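Local coordinates for cell division control protein 45 cdc45 putative (Entamoeba histolytica, PDB 6CC2) that probably serves in eukaryotic DNA replication as the Cdc45 subunit that associates with MCM and GINS in the replicative helicase, at residues E391-D394 and F395-K399; Y328-Y332 and H333-L337; I2-G5 and T6-E9; T502-A505 and Q506-I510; V408-G411 and I412-L416. One frame throughout, in Å; residues are numbered along the deposited sequence.

Contact 1 of 5, residues E391-D394 and F395-K399; sequences EPYD and FGFAK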
loop_
_atom_site.group_PDB
_atom_site.type_symbol
_atom_site.label_atom_id
_atom_site.label_comp_id
_atom_site.label_asym_id
_atom_site.label_seq_id
_atom_site.Cartn_x
_atom_site.Cartn_y
_atom_site.Cartn_z
ATOM N N GLU A 391 -18.349 11.079 6.508
ATOM C CA GLU A 391 -17.770 11.421 7.799
ATOM C C GLU A 391 -16.744 10.415 8.305
ATOM O O GLU A 391 -15.735 10.850 8.886
ATOM C CB GLU A 391 -18.900 11.585 8.826
ATOM C CG GLU A 391 -19.775 12.824 8.623
ATOM C CD GLU A 391 -20.764 12.714 7.463
ATOM O OE1 GLU A 391 -21.025 11.601 6.956
ATOM O OE2 GLU A 391 -21.305 13.767 7.061
ATOM N N PRO A 392 -16.912 9.101 8.129
ATOM C CA PRO A 392 -15.885 8.181 8.634
ATOM C C PRO A 392 -14.503 8.454 8.067
ATOM O O PRO A 392 -13.494 8.161 8.722
ATOM C CB PRO A 392 -16.418 6.801 8.213
ATOM C CG PRO A 392 -17.929 6.994 8.190
ATOM C CD PRO A 392 -18.119 8.388 7.650
ATOM N N TYR A 393 -14.416 8.957 6.834
ATOM C CA TYR A 393 -13.117 9.169 6.217
ATOM C C TYR A 393 -12.314 10.255 6.917
ATOM O O TYR A 393 -11.088 10.281 6.778
ATOM C CB TYR A 393 -13.279 9.525 4.736
ATOM C CG TYR A 393 -13.483 8.288 3.870
ATOM C CD1 TYR A 393 -12.401 7.524 3.466
ATOM C CD2 TYR A 393 -14.755 7.892 3.480
ATOM C CE1 TYR A 393 -12.567 6.400 2.696
ATOM C CE2 TYR A 393 -14.945 6.761 2.724
ATOM C CZ TYR A 393 -13.842 6.015 2.329
ATOM O OH TYR A 393 -14.024 4.892 1.569
ATOM N N ASP A 394 -12.965 11.113 7.699
ATOM C CA ASP A 394 -12.225 12.190 8.367
ATOM C C ASP A 394 -11.130 11.637 9.267
ATOM O O ASP A 394 -10.027 12.202 9.322
ATOM C CB ASP A 394 -13.178 13.071 9.169
ATOM C CG ASP A 394 -14.014 13.965 8.283
ATOM O OD1 ASP A 394 -13.629 14.157 7.110
ATOM O OD2 ASP A 394 -15.047 14.477 8.762
ATOM N N PHE A 395 -11.412 10.545 9.983
ATOM C CA PHE A 395 -10.414 9.954 10.871
ATOM C C PHE A 395 -9.209 9.452 10.077
ATOM O O PHE A 395 -8.060 9.627 10.504
ATOM C CB PHE A 395 -11.046 8.813 11.671
ATOM C CG PHE A 395 -10.125 8.200 12.691
ATOM C CD1 PHE A 395 -9.886 8.833 13.900
ATOM C CD2 PHE A 395 -9.503 6.992 12.441
ATOM C CE1 PHE A 395 -9.041 8.270 14.837
ATOM C CE2 PHE A 395 -8.654 6.425 13.374
ATOM C CZ PHE A 395 -8.425 7.064 14.571
ATOM N N GLY A 396 -9.454 8.822 8.930
ATOM C CA GLY A 396 -8.355 8.370 8.084
ATOM C C GLY A 396 -7.557 9.518 7.499
ATOM O O GLY A 396 -6.330 9.459 7.457
ATOM N N PHE A 397 -8.242 10.561 7.018
ATOM C CA PHE A 397 -7.541 11.741 6.531
ATOM C C PHE A 397 -6.649 12.315 7.631
ATOM O O PHE A 397 -5.481 12.649 7.399
ATOM C CB PHE A 397 -8.521 12.819 6.067
ATOM C CG PHE A 397 -9.407 12.419 4.912
ATOM C CD1 PHE A 397 -9.034 11.441 4.008
ATOM C CD2 PHE A 397 -10.638 13.047 4.738
ATOM C CE1 PHE A 397 -9.881 11.086 2.966
ATOM C CE2 PHE A 397 -11.475 12.705 3.696
ATOM C CZ PHE A 397 -11.091 11.728 2.796
ATOM N N ALA A 398 -7.188 12.414 8.855
ATOM C CA ALA A 398 -6.414 13.016 9.943
ATOM C C ALA A 398 -5.191 12.176 10.283
ATOM O O ALA A 398 -4.098 12.725 10.520
ATOM C CB ALA A 398 -7.291 13.191 11.182
ATOM N N LYS A 399 -5.357 10.847 10.335
ATOM C CA LYS A 399 -4.225 9.987 10.658
ATOM C C LYS A 399 -3.145 10.095 9.584
ATOM O O LYS A 399 -1.944 10.184 9.899
ATOM C CB LYS A 399 -4.674 8.537 10.803
ATOM C CG LYS A 399 -3.578 7.600 11.293
ATOM C CD LYS A 399 -4.110 6.155 11.475
ATOM C CE LYS A 399 -3.002 5.219 11.952
ATOM N NZ LYS A 399 -3.497 3.812 12.117
HETATM O O HOH W 1 -14.119 10.175 11.235
#
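Tyr393 and Phe397 meet one turn apart in the first part of helix 393-417, and theirs is the close-packed half of this contact. CB of Tyr393 lies over the face of the Phe397 ring, 4.0 Å from its centroid, in a CH-pi contact. Carbonyl O of Tyr393 sits above the same ring, 3.3 Å from Phe397 CG and offset toward the rim, while also accepting a nearly straight bond from Phe397 N (2.9 Å, 172°). One residue thus supplies both the backbone acceptor and the carbon that packs on the ring. With Phe397 CG beside its own backbone N (chi1 -62°), the ring is laid back along the first turn.

Asp394, Phe395 and Ala398 make up the exposed, looser side. The backbone bond from Ala398 N to Asp394 O holds at 2.9 Å, but the Asp394 carboxylate merely skirts the Phe397 ring, OD1 being 4.0 Å from CD2. Phe395 N has a weak bond to Pro392 O and a second weak one, at 3.0 Å, to a water that donates to Glu391 O; this water spans the first turn.

Beyond the segments, the Phe397 ring stacks with His264 and touches Ala360 of helix 354-364, while Tyr393 packs between that helix and Leu384 of helix 374-385.

Contact 2 of 5, residues Y328-Y332 and H333-L337; sequences YSKFY and HFENL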
loop_
_atom_site.group_PDB
_atom_site.type_symbol
_atom_site.label_atom_id
_atom_site.label_comp_id
_atom_site.label_asym_id
_atom_site.label_seq_id
_atom_site.Cartn_x
_atom_site.Cartn_y
_atom_site.Cartn_z
ATOM N N TYR A 328 4.858 24.540 -13.978
ATOM C CA TYR A 328 5.913 23.896 -13.196
ATOM C C TYR A 328 6.061 22.428 -13.592
ATOM O O TYR A 328 7.172 21.896 -13.638
ATOM C CB TYR A 328 5.615 23.994 -11.700
ATOM C CG TYR A 328 5.584 25.395 -11.130
ATOM C CD1 TYR A 328 6.299 26.429 -11.713
ATOM C CD2 TYR A 328 4.842 25.672 -9.995
ATOM C CE1 TYR A 328 6.270 27.707 -11.176
ATOM C CE2 TYR A 328 4.807 26.929 -9.449
ATOM C CZ TYR A 328 5.517 27.947 -10.044
ATOM O OH TYR A 328 5.463 29.201 -9.487
ATOM N N SER A 329 4.950 21.765 -13.902
ATOM C CA SER A 329 4.996 20.325 -14.167
ATOM C C SER A 329 5.774 20.032 -15.442
ATOM O O SER A 329 6.398 18.973 -15.554
ATOM C CB SER A 329 3.584 19.753 -14.270
ATOM O OG SER A 329 2.962 20.164 -15.471
ATOM N N LYS A 330 5.757 20.955 -16.401
ATOM C CA LYS A 330 6.541 20.766 -17.616
ATOM C C LYS A 330 8.006 21.114 -17.379
ATOM O O LYS A 330 8.898 20.448 -17.910
ATOM C CB LYS A 330 5.957 21.621 -18.754
ATOM C CG LYS A 330 4.592 21.160 -19.226
ATOM C CD LYS A 330 4.003 22.103 -20.275
ATOM C CE LYS A 330 3.465 23.381 -19.646
ATOM N NZ LYS A 330 2.879 24.307 -20.662
ATOM N N PHE A 331 8.267 22.146 -16.577
ATOM C CA PHE A 331 9.642 22.565 -16.320
ATOM C C PHE A 331 10.386 21.532 -15.483
ATOM O O PHE A 331 11.533 21.187 -15.793
ATOM C CB PHE A 331 9.634 23.929 -15.624
ATOM C CG PHE A 331 10.989 24.563 -15.498
ATOM C CD1 PHE A 331 11.841 24.207 -14.464
ATOM C CD2 PHE A 331 11.404 25.527 -16.402
ATOM C CE1 PHE A 331 13.087 24.785 -14.348
ATOM C CE2 PHE A 331 12.654 26.114 -16.285
ATOM C CZ PHE A 331 13.492 25.741 -15.245
ATOM N N TYR A 332 9.748 21.020 -14.427
ATOM C CA TYR A 332 10.351 20.057 -13.525
ATOM C C TYR A 332 9.962 18.624 -13.839
ATOM O O TYR A 332 10.274 17.715 -13.048
ATOM C CB TYR A 332 9.960 20.378 -12.073
ATOM C CG TYR A 332 10.471 21.713 -11.573
ATOM C CD1 TYR A 332 11.784 21.859 -11.147
ATOM C CD2 TYR A 332 9.633 22.819 -11.506
ATOM C CE1 TYR A 332 12.257 23.081 -10.690
ATOM C CE2 TYR A 332 10.091 24.039 -11.044
ATOM C CZ TYR A 332 11.406 24.164 -10.637
ATOM O OH TYR A 332 11.866 25.376 -10.177
ATOM N N HIS A 333 9.226 18.396 -14.922
ATOM C CA HIS A 333 8.886 17.049 -15.394
ATOM C C HIS A 333 8.166 16.211 -14.334
ATOM O O HIS A 333 8.600 15.124 -13.946
ATOM C CB HIS A 333 10.148 16.340 -15.894
ATOM C CG HIS A 333 10.869 17.093 -16.972
ATOM N ND1 HIS A 333 12.020 17.812 -16.736
ATOM C CD2 HIS A 333 10.584 17.258 -18.285
ATOM C CE1 HIS A 333 12.421 18.377 -17.860
ATOM N NE2 HIS A 333 11.567 18.057 -18.816
ATOM N N PHE A 334 7.027 16.725 -13.882
ATOM C CA PHE A 334 6.062 15.908 -13.155
ATOM C C PHE A 334 4.683 16.060 -13.795
ATOM O O PHE A 334 3.674 16.299 -13.130
ATOM C CB PHE A 334 6.032 16.203 -11.644
ATOM C CG PHE A 334 5.908 17.669 -11.267
ATOM C CD1 PHE A 334 4.676 18.283 -11.210
ATOM C CD2 PHE A 334 7.029 18.401 -10.894
ATOM C CE1 PHE A 334 4.553 19.604 -10.834
ATOM C CE2 PHE A 334 6.925 19.717 -10.513
ATOM C CZ PHE A 334 5.680 20.333 -10.480
ATOM N N GLU A 335 4.629 15.835 -15.113
ATOM C CA GLU A 335 3.364 15.931 -15.837
ATOM C C GLU A 335 2.368 14.875 -15.400
ATOM O O GLU A 335 1.158 15.074 -15.565
ATOM C CB GLU A 335 3.615 15.798 -17.341
ATOM C CG GLU A 335 4.514 16.879 -17.945
ATOM C CD GLU A 335 6.003 16.565 -17.807
ATOM O OE1 GLU A 335 6.367 15.619 -17.072
ATOM O OE2 GLU A 335 6.813 17.273 -18.444
ATOM N N ASN A 336 2.850 13.738 -14.875
ATOM C CA ASN A 336 1.967 12.706 -14.326
ATOM C C ASN A 336 1.284 13.149 -13.039
ATOM O O ASN A 336 0.544 12.364 -12.435
ATOM C CB ASN A 336 2.724 11.411 -14.055
ATOM C CG ASN A 336 2.941 10.591 -15.301
ATOM O OD1 ASN A 336 2.254 10.768 -16.300
ATOM N ND2 ASN A 336 3.911 9.689 -15.246
ATOM N N LEU A 337 1.527 14.375 -12.580
ATOM C CA LEU A 337 0.734 14.884 -11.471
ATOM C C LEU A 337 -0.734 15.007 -11.864
ATOM O O LEU A 337 -1.619 14.925 -11.007
ATOM C CB LEU A 337 1.274 16.227 -11.021
ATOM C CG LEU A 337 0.557 16.880 -9.842
ATOM C CD1 LEU A 337 0.626 16.016 -8.607
ATOM C CD2 LEU A 337 1.166 18.234 -9.598
#
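Ser329 O accepts the amide of Phe334, N to O 2.9 Å, in its carbonyl plane and on a lone pair, although the N-H bends to 140°. This bond from the sixth residue to the first closes the C-terminal end of helix 315-331, where His333, with positive phi, turns the chain out of the helix toward strand 338-344. The carboxylate of Glu335, on a chain bent at chi2, comes near this carbonyl without bonding to it, since both offer only acceptors; its CD is 3.3 Å from Ser329 O.

Phe334 is the hydrophobic counterpart of the turn. Its ring lies against the last helical turn with one face on the backbone of Ser329: CA stands 3.6 Å from the ring centroid, 20° off the normal, a CH-pi contact. CG of Phe334 falls between its own backbone N and carbonyl carbon (chi1 50°), which swings the ring back over the helix end. Ser329 CB touches CD1, Tyr328 CB approaches CZ at 3.9 Å, and Tyr332 CB closes on CE2 at 3.5 Å. Met325 and residues Ile277 and Leu281 of helix 275-281 continue the burial of Phe334. Two hydroxyls are held elsewhere: Ser329 OG by Glu326 O, Tyr328 OH by Asp298.

On the exposed flank, the His333 imidazole presents one face to Lys330 O, which is 3.6 Å from CD2 and offset toward the ring's rim.

Contact 3 of 5, residues I2-G5 and T6-E9; sequences IING and TSFE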
loop_
_atom_site.group_PDB
_atom_site.type_symbol
_atom_site.label_atom_id
_atom_site.label_comp_id
_atom_site.label_asym_id
_atom_site.label_seq_id
_atom_site.Cartn_x
_atom_site.Cartn_y
_atom_site.Cartn_z
ATOM N N ILE A 2 -3.368 -22.406 -13.707
ATOM C CA ILE A 2 -3.943 -21.081 -13.955
ATOM C C ILE A 2 -5.446 -21.233 -14.174
ATOM O O ILE A 2 -5.883 -22.041 -15.007
ATOM C CB ILE A 2 -3.285 -20.411 -15.169
ATOM C CG1 ILE A 2 -1.790 -20.186 -14.921
ATOM C CG2 ILE A 2 -3.983 -19.094 -15.494
ATOM C CD1 ILE A 2 -1.483 -19.244 -13.806
ATOM N N ILE A 3 -6.232 -20.473 -13.414
ATOM C CA ILE A 3 -7.689 -20.419 -13.565
ATOM C C ILE A 3 -8.026 -19.080 -14.207
ATOM O O ILE A 3 -7.613 -18.029 -13.705
ATOM C CB ILE A 3 -8.408 -20.559 -12.210
ATOM C CG1 ILE A 3 -7.940 -21.809 -11.464
ATOM C CG2 ILE A 3 -9.916 -20.597 -12.401
ATOM C CD1 ILE A 3 -8.032 -23.091 -12.263
ATOM N N ASN A 4 -8.760 -19.116 -15.302
ATOM C CA ASN A 4 -9.160 -17.916 -16.018
ATOM C C ASN A 4 -10.687 -17.843 -16.061
ATOM O O ASN A 4 -11.383 -18.651 -15.450
ATOM C CB ASN A 4 -8.540 -17.902 -17.422
ATOM C CG ASN A 4 -9.202 -18.884 -18.362
ATOM O OD1 ASN A 4 -8.958 -20.090 -18.297
ATOM N ND2 ASN A 4 -10.038 -18.374 -19.253
ATOM N N GLY A 5 -11.204 -16.863 -16.803
ATOM C CA GLY A 5 -12.631 -16.595 -16.787
ATOM C C GLY A 5 -13.484 -17.755 -17.247
ATOM O O GLY A 5 -14.630 -17.894 -16.815
ATOM N N THR A 6 -12.959 -18.585 -18.149
ATOM C CA THR A 6 -13.731 -19.719 -18.621
ATOM C C THR A 6 -14.029 -20.729 -17.518
ATOM O O THR A 6 -14.872 -21.610 -17.729
ATOM C CB THR A 6 -12.990 -20.409 -19.770
ATOM O OG1 THR A 6 -13.878 -21.315 -20.431
ATOM C CG2 THR A 6 -11.788 -21.176 -19.249
ATOM N N SER A 7 -13.379 -20.622 -16.361
ATOM C CA SER A 7 -13.565 -21.558 -15.261
ATOM C C SER A 7 -14.263 -20.942 -14.057
ATOM O O SER A 7 -14.471 -21.638 -13.061
ATOM C CB SER A 7 -12.204 -22.124 -14.813
ATOM O OG SER A 7 -11.541 -22.754 -15.898
ATOM N N PHE A 8 -14.625 -19.658 -14.112
ATOM C CA PHE A 8 -15.202 -19.015 -12.936
ATOM C C PHE A 8 -16.539 -19.648 -12.560
ATOM O O PHE A 8 -16.861 -19.783 -11.373
ATOM C CB PHE A 8 -15.393 -17.514 -13.180
ATOM C CG PHE A 8 -14.114 -16.720 -13.259
ATOM C CD1 PHE A 8 -12.895 -17.280 -12.935
ATOM C CD2 PHE A 8 -14.153 -15.394 -13.657
ATOM C CE1 PHE A 8 -11.725 -16.526 -13.003
ATOM C CE2 PHE A 8 -12.991 -14.634 -13.737
ATOM C CZ PHE A 8 -11.779 -15.210 -13.412
ATOM N N GLU A 9 -17.340 -20.019 -13.557
ATOM C CA GLU A 9 -18.637 -20.634 -13.280
ATOM C C GLU A 9 -18.465 -21.948 -12.526
ATOM O O GLU A 9 -19.116 -22.183 -11.500
ATOM C CB GLU A 9 -19.406 -20.847 -14.582
ATOM C CG GLU A 9 -20.850 -21.282 -14.366
ATOM C CD GLU A 9 -21.595 -21.511 -15.669
ATOM O OE1 GLU A 9 -21.023 -21.233 -16.745
ATOM O OE2 GLU A 9 -22.751 -21.975 -15.613
HETATM O O HOH W 2 -9.295 -21.860 -16.662
HETATM O O HOH W 3 -17.022 -19.291 -16.191
#
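Between Ile3 and Phe8 the backbone passes from an extended strand into a helix by way of a type I beta turn over residues 4-7, with Gly5 and Thr6 at its corners. Ser7 N reaches back to Asn4 O in a fairly straight bond of 2.9 Å, and Phe8 N to Gly5 O at 3.2 Å. Both donors stand above the plane of the carbonyl they bind, the second much more so, at 69° out of it. A water extends the second link: it donates to Gly5 O and accepts from Glu9 N, each at 2.8 Å, so that Gly5 O receives two bonds at the opening of helix 8-20.

The aromatic ring of Phe8 folds back over this turn. Gly5 CA lies almost exactly above the ring centre, 3.5 Å from the centroid and 7° off the normal, a close CH-pi contact. Phe8 CG stands beside its own backbone N (chi1 -70°), which returns the ring to Gly5 and brings CD1 within 3.2 Å of Asn4 O. Farther back, Ile3 CG2 meets Ser7 CB at 3.7 Å. A second water accepts from Asn4 N; its approach to Ser7 OG is doubtfully short.

Ile3 pairs through its backbone with Leu124 and Thr126, and Phe8 continues onto Ile125 of strand 122-125 and Ile189 of helix 182-192. Such a junction is typical of a parallel alpha/beta sheet, in which an edge strand, here 2-3, leads through a short turn into the helix that follows.

Contact 4 of 5, residues T502-A505 and Q506-I510; sequences TQTA and QNMKI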
loop_
_atom_site.group_PDB
_atom_site.type_symbol
_atom_site.label_atom_id
_atom_site.label_comp_id
_atom_site.label_asym_id
_atom_site.label_seq_id
_atom_site.Cartn_x
_atom_site.Cartn_y
_atom_site.Cartn_z
ATOM N N THR A 502 18.507 -11.552 7.482
ATOM C CA THR A 502 18.240 -12.567 8.492
ATOM C C THR A 502 19.493 -13.372 8.809
ATOM O O THR A 502 19.728 -13.727 9.964
ATOM C CB THR A 502 17.100 -13.486 8.054
ATOM O OG1 THR A 502 17.427 -14.154 6.845
ATOM C CG2 THR A 502 15.848 -12.696 7.870
ATOM N N GLN A 503 20.325 -13.648 7.800
ATOM C CA GLN A 503 21.587 -14.340 8.041
ATOM C C GLN A 503 22.502 -13.525 8.956
ATOM O O GLN A 503 23.203 -14.099 9.806
ATOM C CB GLN A 503 22.285 -14.653 6.719
ATOM C CG GLN A 503 21.633 -15.778 5.926
ATOM C CD GLN A 503 22.301 -16.020 4.581
ATOM O OE1 GLN A 503 23.471 -15.693 4.386
ATOM N NE2 GLN A 503 21.552 -16.593 3.643
ATOM N N THR A 504 22.497 -12.196 8.814
ATOM C CA THR A 504 23.282 -11.358 9.710
ATOM C C THR A 504 22.801 -11.509 11.146
ATOM O O THR A 504 23.602 -11.701 12.075
ATOM C CB THR A 504 23.210 -9.891 9.264
ATOM O OG1 THR A 504 23.675 -9.772 7.909
ATOM C CG2 THR A 504 24.050 -9.027 10.169
ATOM N N ALA A 505 21.484 -11.410 11.344
ATOM C CA ALA A 505 20.920 -11.642 12.676
ATOM C C ALA A 505 21.323 -13.001 13.222
ATOM O O ALA A 505 21.681 -13.131 14.401
ATOM C CB ALA A 505 19.403 -11.519 12.626
ATOM N N GLN A 506 21.285 -14.047 12.378
ATOM C CA GLN A 506 21.674 -15.374 12.850
ATOM C C GLN A 506 23.137 -15.406 13.274
ATOM O O GLN A 506 23.487 -16.012 14.300
ATOM C CB GLN A 506 21.422 -16.410 11.756
ATOM C CG GLN A 506 20.175 -17.250 11.955
ATOM C CD GLN A 506 20.228 -18.119 13.204
ATOM O OE1 GLN A 506 19.195 -18.429 13.791
ATOM N NE2 GLN A 506 21.432 -18.509 13.613
ATOM N N ASN A 507 24.014 -14.781 12.487
ATOM C CA ASN A 507 25.429 -14.773 12.823
ATOM C C ASN A 507 25.694 -14.000 14.110
ATOM O O ASN A 507 26.617 -14.354 14.856
ATOM C CB ASN A 507 26.244 -14.165 11.676
ATOM C CG ASN A 507 26.203 -15.004 10.429
ATOM O OD1 ASN A 507 25.921 -16.189 10.488
ATOM N ND2 ASN A 507 26.479 -14.388 9.288
HETATM N N MSE A 508 24.912 -12.951 14.372
HETATM C CA MSE A 508 25.081 -12.135 15.552
HETATM C C MSE A 508 24.334 -12.695 16.754
HETATM O O MSE A 508 24.505 -12.219 17.869
HETATM C CB MSE A 508 24.596 -10.721 15.276
HETATM C CG MSE A 508 25.419 -9.955 14.229
HETATM SE SE MSE A 508 27.247 -9.711 14.815
HETATM C CE MSE A 508 28.099 -11.228 13.969
ATOM N N LYS A 509 23.507 -13.712 16.512
ATOM C CA LYS A 509 22.641 -14.296 17.540
ATOM C C LYS A 509 21.744 -13.230 18.175
ATOM O O LYS A 509 21.594 -13.143 19.403
ATOM C CB LYS A 509 23.456 -15.050 18.594
ATOM C CG LYS A 509 22.886 -16.399 18.960
ATOM C CD LYS A 509 22.873 -17.359 17.776
ATOM C CE LYS A 509 22.343 -18.716 18.170
ATOM N NZ LYS A 509 20.944 -18.657 18.661
ATOM N N ILE A 510 21.130 -12.428 17.322
ATOM C CA ILE A 510 20.081 -11.493 17.715
ATOM C C ILE A 510 18.765 -11.969 17.112
ATOM O O ILE A 510 18.731 -12.709 16.124
ATOM C CB ILE A 510 20.404 -10.045 17.282
ATOM C CG1 ILE A 510 20.639 -9.960 15.777
ATOM C CG2 ILE A 510 21.622 -9.546 18.050
ATOM C CD1 ILE A 510 21.012 -8.561 15.290
#
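Ala505 and Ile510 make the central contact, five residues apart and joined by both backbone and side chain. Ile510 N donates to Ala505 O at 3.1 Å, and Ile510 CG1 comes alongside the alanine, 3.7 Å from its CB and 3.5 Å from its CA. Placing CG1 between the backbone N and the carbonyl carbon (chi1 57°) is what turns this branch back onto Ala505.

Earlier in the turn the rungs are regular: Gln506 N to Thr502 O, Asn507 N to Gln503 O and Met508 N to Thr504 O, each at 2.9 Å. The side chain of Met508, present as selenomethionine, leaves along the last of these carbonyls, its CG 3.3 Å from Thr504 O, before bending at chi2. Asn507 keeps its amide close to the preceding turn, with CG 3.2 Å from Gln503 O.

Helix 494-508 ends here in a Schellman motif. Lys509, with phi 56°, is its C-prime residue; the bond from Ile510 N to Ala505 O is its outer, six-to-one bond, and Lys509 N adds a weak inner bond to Gln506 O.

Outside this shell, Thr504 OG1 is bonded to Lys500 O and Thr502 OG1 to Gly498 O and Ala499 O, which ties both threonine hydroxyls to the preceding turn. Ile510 rests on Thr522 and Ile524 of strand 519-525, whereas Thr504 and Met508 face helix 529-537 through Tyr532, Leu536, Lys531 and Ala535.

Contact 5 of 5, residues V408-G411 and I412-L416; sequences VETG and IILLL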
loop_
_atom_site.group_PDB
_atom_site.type_symbol
_atom_site.label_atom_id
_atom_site.label_comp_id
_atom_site.label_asym_id
_atom_site.label_seq_id
_atom_site.Cartn_x
_atom_site.Cartn_y
_atom_site.Cartn_z
ATOM N N VAL A 408 7.813 13.486 7.425
ATOM C CA VAL A 408 8.553 14.410 6.563
ATOM C C VAL A 408 9.461 15.300 7.398
ATOM O O VAL A 408 10.647 15.487 7.084
ATOM C CB VAL A 408 7.579 15.232 5.699
ATOM C CG1 VAL A 408 8.318 16.429 5.054
ATOM C CG2 VAL A 408 6.959 14.371 4.650
ATOM N N GLU A 409 8.931 15.842 8.498
ATOM C CA GLU A 409 9.744 16.705 9.352
ATOM C C GLU A 409 10.979 15.967 9.864
ATOM O O GLU A 409 12.111 16.462 9.758
ATOM C CB GLU A 409 8.904 17.221 10.519
ATOM C CG GLU A 409 9.689 18.081 11.515
ATOM C CD GLU A 409 8.827 18.577 12.660
ATOM O OE1 GLU A 409 8.396 19.748 12.613
ATOM O OE2 GLU A 409 8.573 17.789 13.598
ATOM N N THR A 410 10.780 14.780 10.461
ATOM C CA THR A 410 11.922 14.019 10.957
ATOM C C THR A 410 12.832 13.598 9.807
ATOM O O THR A 410 14.065 13.685 9.911
ATOM C CB THR A 410 11.420 12.779 11.709
ATOM O OG1 THR A 410 10.538 13.168 12.766
ATOM C CG2 THR A 410 12.584 11.974 12.295
ATOM N N GLY A 411 12.239 13.149 8.708
ATOM C CA GLY A 411 13.017 12.558 7.637
ATOM C C GLY A 411 13.932 13.567 6.979
ATOM O O GLY A 411 15.088 13.254 6.662
ATOM N N ILE A 412 13.436 14.782 6.771
ATOM C CA ILE A 412 14.258 15.852 6.222
ATOM C C ILE A 412 15.484 16.067 7.094
ATOM O O ILE A 412 16.606 16.190 6.592
ATOM C CB ILE A 412 13.443 17.150 6.087
ATOM C CG1 ILE A 412 12.402 17.010 4.978
ATOM C CG2 ILE A 412 14.373 18.333 5.821
ATOM C CD1 ILE A 412 11.432 18.179 4.910
ATOM N N ILE A 413 15.284 16.128 8.418
ATOM C CA ILE A 413 16.415 16.325 9.328
ATOM C C ILE A 413 17.445 15.219 9.137
ATOM O O ILE A 413 18.650 15.478 9.019
ATOM C CB ILE A 413 15.927 16.400 10.789
ATOM C CG1 ILE A 413 15.064 17.645 10.993
ATOM C CG2 ILE A 413 17.095 16.394 11.759
ATOM C CD1 ILE A 413 14.320 17.663 12.319
ATOM N N LEU A 414 16.990 13.966 9.111
ATOM C CA LEU A 414 17.929 12.855 9.074
ATOM C C LEU A 414 18.704 12.804 7.761
ATOM O O LEU A 414 19.902 12.513 7.758
ATOM C CB LEU A 414 17.200 11.535 9.319
ATOM C CG LEU A 414 16.639 11.368 10.730
ATOM C CD1 LEU A 414 15.815 10.095 10.818
ATOM C CD2 LEU A 414 17.733 11.369 11.764
ATOM N N LEU A 415 18.039 13.071 6.636
ATOM C CA LEU A 415 18.758 13.073 5.370
ATOM C C LEU A 415 19.770 14.213 5.298
ATOM O O LEU A 415 20.706 14.148 4.499
ATOM C CB LEU A 415 17.785 13.173 4.204
ATOM C CG LEU A 415 16.885 11.954 3.958
ATOM C CD1 LEU A 415 16.095 12.169 2.683
ATOM C CD2 LEU A 415 17.682 10.654 3.890
ATOM N N LEU A 416 19.596 15.251 6.115
ATOM C CA LEU A 416 20.544 16.367 6.151
ATOM C C LEU A 416 21.617 16.185 7.216
ATOM O O LEU A 416 22.771 16.568 7.000
ATOM C CB LEU A 416 19.795 17.676 6.411
ATOM C CG LEU A 416 19.108 18.345 5.218
ATOM C CD1 LEU A 416 18.491 17.337 4.287
ATOM C CD2 LEU A 416 18.043 19.323 5.716
#
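The C-terminal part of the long helix 393-417 supplies a plain case of i to i+4 side-chain packing, with Val408 and Ile412 as its clearest pair. The two chains slant across each other, and Val408 CG1 meets Ile412 CD1 at 3.6 Å. Val408 CG1 lies opposite its own backbone N (chi1 166°), which carries it up the helix toward the isoleucine. In the backbone of this pair, Ile412 N donates to Val408 O at 2.9 Å, nearly straight at 169°. Ile412 CG1 also packs on that carbonyl oxygen, 3.1 Å from Val408 O, so the same acceptor is covered by carbon as well as by the amide.

On another face Thr410 and Leu414 run alongside each other in one direction, with Thr410 CG2 4.0 Å from Leu414 CD1. Their backbone rung, Leu414 N to Thr410 O at 3.0 Å, runs in the carbonyl plane. The threonine hydroxyl is bonded backward to Asn406 O, leaving its methyl to face the leucine. Gly411 brings no side chain, but its carbonyl accepts Leu415 N at 3.0 Å. By contrast, the rung from Ile413 N to Glu409 O is weak at 3.5 Å, and it lies on the exposed flank of these two residues.

The two i to i+4 pairs are directed at different neighbours. Val408 and Ile412 meet Phe272 and Trp284; Thr410 and Leu414 meet Leu437, and Leu414 also touches Leu450. Side chains packing through carbon four residues apart, on different faces, suit a helix packed on more than one side, here by helices 267-273, 435-441 and 444-462.

Contacts 1 and 5 use the two ends of helix 393-417, their centres about 26 Å apart: the first combines an aromatic face with a backbone oxygen, the second relies on aliphatic branches. Contacts 2 and 4 both finish a helix at a residue of positive phi, yet one covers its turn with a phenyl ring and the other with an isoleucine. Contact 3 starts a helix instead, with two waters, in the N-terminal parallel sheet. Each contact mixes buried and exposed residues, but contact 1 is nearest the centre of the chain, about 17 Å between centres, while contacts 3 and 4 lie farthest out, at about 27 and 29 Å.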